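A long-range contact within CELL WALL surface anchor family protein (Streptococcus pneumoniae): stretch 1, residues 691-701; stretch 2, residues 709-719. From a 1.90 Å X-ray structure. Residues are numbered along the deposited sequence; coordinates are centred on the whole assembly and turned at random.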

# COMPACT_ATOMS: atom_id res chain seq x y z
N PHE A 691 -6.68 18.44 -15.20
CA PHE A 691 -6.58 17.12 -14.58
C PHE A 691 -7.82 16.30 -14.91
O PHE A 691 -8.94 16.76 -14.73
CB PHE A 691 -6.39 17.22 -13.07
CG PHE A 691 -4.96 17.37 -12.67
CD1 PHE A 691 -4.10 16.29 -12.76
CD2 PHE A 691 -4.48 18.59 -12.20
CE1 PHE A 691 -2.74 16.42 -12.39
CE2 PHE A 691 -3.13 18.74 -11.82
CZ PHE A 691 -2.26 17.67 -11.92
N TYR A 692 -7.62 15.10 -15.43
CA TYR A 692 -8.73 14.20 -15.74
C TYR A 692 -8.72 13.06 -14.74
O TYR A 692 -7.67 12.42 -14.57
CB TYR A 692 -8.57 13.65 -17.17
CG TYR A 692 -8.87 14.70 -18.22
CD1 TYR A 692 -7.84 15.53 -18.68
CD2 TYR A 692 -10.17 14.91 -18.72
CE1 TYR A 692 -8.10 16.52 -19.62
CE2 TYR A 692 -10.41 15.91 -19.70
CZ TYR A 692 -9.36 16.71 -20.12
OH TYR A 692 -9.53 17.74 -21.07
N ASP A 693 -9.86 12.75 -14.13
CA ASP A 693 -10.02 11.48 -13.38
C ASP A 693 -9.75 10.29 -14.31
O ASP A 693 -10.21 10.27 -15.49
CB ASP A 693 -11.44 11.32 -12.88
CG ASP A 693 -11.75 12.19 -11.67
OD1 ASP A 693 -10.88 12.93 -11.14
OD2 ASP A 693 -12.92 12.14 -11.24
N THR A 694 -8.99 9.31 -13.80
CA THR A 694 -8.69 8.11 -14.60
C THR A 694 -9.89 7.24 -14.78
O THR A 694 -9.91 6.46 -15.73
CB THR A 694 -7.51 7.26 -14.04
OG1 THR A 694 -7.72 7.03 -12.65
CG2 THR A 694 -6.21 8.06 -14.19
N ASN A 695 -10.87 7.37 -13.88
CA ASN A 695 -12.07 6.55 -13.91
C ASN A 695 -13.32 7.37 -13.71
O ASN A 695 -13.24 8.47 -13.18
CB ASN A 695 -12.08 5.50 -12.77
CG ASN A 695 -10.73 4.79 -12.54
OD1 ASN A 695 -9.62 5.02 -13.06
N GLY A 696 -14.47 6.83 -14.08
CA GLY A 696 -15.73 7.40 -13.66
C GLY A 696 -15.96 6.86 -12.25
O GLY A 696 -15.02 6.42 -11.58
N ARG A 697 -17.20 6.89 -11.80
CA ARG A 697 -17.50 6.33 -10.46
C ARG A 697 -17.13 4.85 -10.40
O ARG A 697 -17.76 4.01 -11.08
CB ARG A 697 -18.97 6.58 -10.08
CG ARG A 697 -19.21 6.04 -8.65
CD ARG A 697 -20.67 5.86 -8.25
NE ARG A 697 -20.71 5.73 -6.79
CZ ARG A 697 -21.84 5.57 -6.09
NH1 ARG A 697 -22.99 5.48 -6.73
NH2 ARG A 697 -21.81 5.50 -4.75
N THR A 698 -16.11 4.54 -9.58
CA THR A 698 -15.59 3.21 -9.36
C THR A 698 -16.11 2.53 -8.09
O THR A 698 -15.97 3.10 -7.03
CB THR A 698 -14.04 3.23 -9.38
OG1 THR A 698 -13.61 3.90 -10.56
CG2 THR A 698 -13.47 1.80 -9.50
N THR A 699 -16.71 1.35 -8.18
CA THR A 699 -17.52 0.83 -7.06
C THR A 699 -17.21 -0.63 -6.83
O THR A 699 -16.83 -1.39 -7.75
CB THR A 699 -19.06 1.03 -7.27
OG1 THR A 699 -19.53 0.29 -8.42
CG2 THR A 699 -19.37 2.51 -7.54
N LEU A 700 -17.38 -1.01 -5.57
CA LEU A 700 -17.45 -2.41 -5.19
C LEU A 700 -18.87 -2.68 -4.70
O LEU A 700 -19.38 -1.95 -3.81
CB LEU A 700 -16.46 -2.66 -4.04
CG LEU A 700 -16.64 -4.03 -3.34
CD1 LEU A 700 -16.34 -5.18 -4.30
CD2 LEU A 700 -15.75 -4.09 -2.07
N HIS A 701 -19.54 -3.68 -5.27
CA HIS A 701 -20.77 -4.20 -4.64
C HIS A 701 -20.24 -5.44 -3.91
O HIS A 701 -19.92 -6.41 -4.58
CB HIS A 701 -21.84 -4.65 -5.65
CG HIS A 701 -22.54 -3.51 -6.32
ND1 HIS A 701 -21.95 -2.75 -7.31
CD2 HIS A 701 -23.79 -3.00 -6.15
CE1 HIS A 701 -22.79 -1.81 -7.72
NE2 HIS A 701 -23.93 -1.95 -7.04
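Stretch 2 (709-719) TVRDFPIPKIR

Stretch 2 runs antiparallel to stretch 1, their end-to-end directions 162° apart, and pairs with it in two short ladders whose register shifts by one residue across the intervening loops. In the first ladder Tyr 692 faces Ile 718 as a hydrogen-bonded pair (Tyr 692 N to Ile 718 O 2.8 Å; Ile 718 N to Tyr 692 O 2.9 Å), and the bond from Thr 694 N to Pro 716 O, 2.9 Å, extends it. In the second, Leu 700 faces Arg 711 (Leu 700 N to Arg 711 O 2.8 Å; Arg 711 N to Leu 700 O 2.9 Å), and Phe 713 N reaches Thr 698 O at 2.9 Å. Backbone torsions along both ladders are extended.

Phe 691 has the largest area covered, 102 Å². Its CA lies 4.7 Å from the CA of Arg 719, whose extended side chain (chi1 p, then t, t) passes over one face of the ring: Arg 719 CD sits 3.6 Å from the ring centroid in a CH-pi contact, and NE of Arg 719 comes 3.2 Å from CZ of Phe 691.

Ile 715, with 75 Å² covered, points toward stretch 1 where the ladders break. Its CG2 lies 3.8 Å from Asp 693 CB, and its CD1 3.6 Å from Thr 698 OG1 and 3.7 Å from Gly 696 O, so one side chain spans the loop between the strands.

Phe 713, with 70 Å² covered, also points toward stretch 1. Its CD1 is 3.6 Å from Thr 698 CG2, and its CE1 3.9 Å from Leu 700 CB, so the ring packs against carbon atoms of both side chains.

Two salt bridges reinforce the pairing. In the first ladder Lys 717 NZ meets Asp 693 OD1 at 2.9 Å; at the second, Arg 697, from the loop before the strand, extends its side chain to offer NE to Asp 712 OD1 at 2.7 Å and NH2 to Asp 712 OD2 at 2.8 Å.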

# COMPACT_ATOMS: atom_id res chain seq x y z
N THR A 709 -25.96 -1.91 -1.71
CA THR A 709 -24.75 -1.68 -0.92
C THR A 709 -23.60 -1.51 -1.87
O THR A 709 -23.20 -2.46 -2.53
CB THR A 709 -24.47 -2.84 0.06
OG1 THR A 709 -25.62 -2.92 0.89
CG2 THR A 709 -23.28 -2.54 0.91
N VAL A 710 -23.11 -0.27 -1.96
CA VAL A 710 -22.13 0.15 -2.92
C VAL A 710 -21.07 0.90 -2.13
O VAL A 710 -21.35 1.79 -1.30
CB VAL A 710 -22.75 1.13 -3.92
CG1 VAL A 710 -21.86 1.16 -5.12
CG2 VAL A 710 -24.06 0.62 -4.35
N ARG A 711 -19.83 0.52 -2.37
CA ARG A 711 -18.69 1.23 -1.81
C ARG A 711 -17.82 1.84 -2.93
O ARG A 711 -17.42 1.12 -3.82
CB ARG A 711 -17.81 0.26 -1.00
CG ARG A 711 -18.54 -0.74 -0.05
CD ARG A 711 -19.35 0.05 0.94
NE ARG A 711 -19.88 -0.78 2.02
CZ ARG A 711 -21.00 -0.51 2.65
NH1 ARG A 711 -21.74 0.53 2.28
NH2 ARG A 711 -21.42 -1.29 3.64
N ASP A 712 -17.51 3.14 -2.84
CA ASP A 712 -16.65 3.84 -3.77
C ASP A 712 -15.15 3.59 -3.55
O ASP A 712 -14.67 3.57 -2.43
CB ASP A 712 -16.90 5.36 -3.72
CG ASP A 712 -18.22 5.72 -4.38
OD1 ASP A 712 -18.25 5.62 -5.62
OD2 ASP A 712 -19.24 6.00 -3.67
N PHE A 713 -14.43 3.42 -4.65
CA PHE A 713 -12.98 3.50 -4.67
C PHE A 713 -12.53 4.96 -4.81
O PHE A 713 -13.19 5.78 -5.47
CB PHE A 713 -12.46 2.78 -5.95
CG PHE A 713 -12.49 1.28 -5.85
CD1 PHE A 713 -13.64 0.56 -6.14
CD2 PHE A 713 -11.30 0.59 -5.61
CE1 PHE A 713 -13.62 -0.85 -6.08
CE2 PHE A 713 -11.25 -0.79 -5.55
CZ PHE A 713 -12.42 -1.51 -5.79
N PRO A 714 -11.34 5.30 -4.27
CA PRO A 714 -10.86 6.66 -4.51
C PRO A 714 -10.27 6.81 -5.94
O PRO A 714 -10.01 5.78 -6.55
CB PRO A 714 -9.77 6.81 -3.45
CG PRO A 714 -9.23 5.42 -3.27
CD PRO A 714 -10.41 4.49 -3.46
N ILE A 715 -10.11 8.02 -6.50
CA ILE A 715 -9.83 8.19 -7.94
C ILE A 715 -8.58 9.08 -8.27
O ILE A 715 -8.56 10.25 -7.91
CB ILE A 715 -11.04 8.86 -8.68
CG1 ILE A 715 -12.38 8.25 -8.26
CG2 ILE A 715 -10.89 8.68 -10.18
CD1 ILE A 715 -12.52 6.90 -8.86
N PRO A 716 -7.57 8.54 -8.99
CA PRO A 716 -6.41 9.28 -9.47
C PRO A 716 -6.75 10.21 -10.63
O PRO A 716 -7.82 10.10 -11.24
CB PRO A 716 -5.51 8.17 -10.04
CG PRO A 716 -5.96 6.90 -9.29
CD PRO A 716 -7.46 7.10 -9.34
N LYS A 717 -5.81 11.12 -10.93
CA LYS A 717 -6.01 12.11 -11.99
C LYS A 717 -4.74 12.21 -12.80
O LYS A 717 -3.65 12.04 -12.24
CB LYS A 717 -6.27 13.51 -11.41
CG LYS A 717 -7.63 13.62 -10.74
CD LYS A 717 -7.55 13.45 -9.25
CE LYS A 717 -8.87 13.88 -8.61
NZ LYS A 717 -9.80 12.68 -8.45
N ILE A 718 -4.86 12.52 -14.10
CA ILE A 718 -3.67 12.72 -14.92
C ILE A 718 -3.93 13.92 -15.82
O ILE A 718 -5.10 14.24 -16.12
CB ILE A 718 -3.31 11.46 -15.76
CG1 ILE A 718 -4.46 11.11 -16.71
CG2 ILE A 718 -2.92 10.29 -14.82
CD1 ILE A 718 -4.14 10.01 -17.71
N ARG A 719 -2.83 14.58 -16.21
CA ARG A 719 -2.94 15.68 -17.17
C ARG A 719 -1.73 15.74 -18.08
O ARG A 719 -0.76 15.00 -17.88
CB ARG A 719 -3.04 17.02 -16.43
CG ARG A 719 -1.78 17.28 -15.60
CD ARG A 719 -1.74 18.71 -15.17
NE ARG A 719 -0.63 19.01 -14.28
CZ ARG A 719 -0.34 20.24 -13.89
NH1 ARG A 719 -1.10 21.23 -14.35
NH2 ARG A 719 0.68 20.48 -13.08
O HOH W 1 -15.75 6.08 -7.11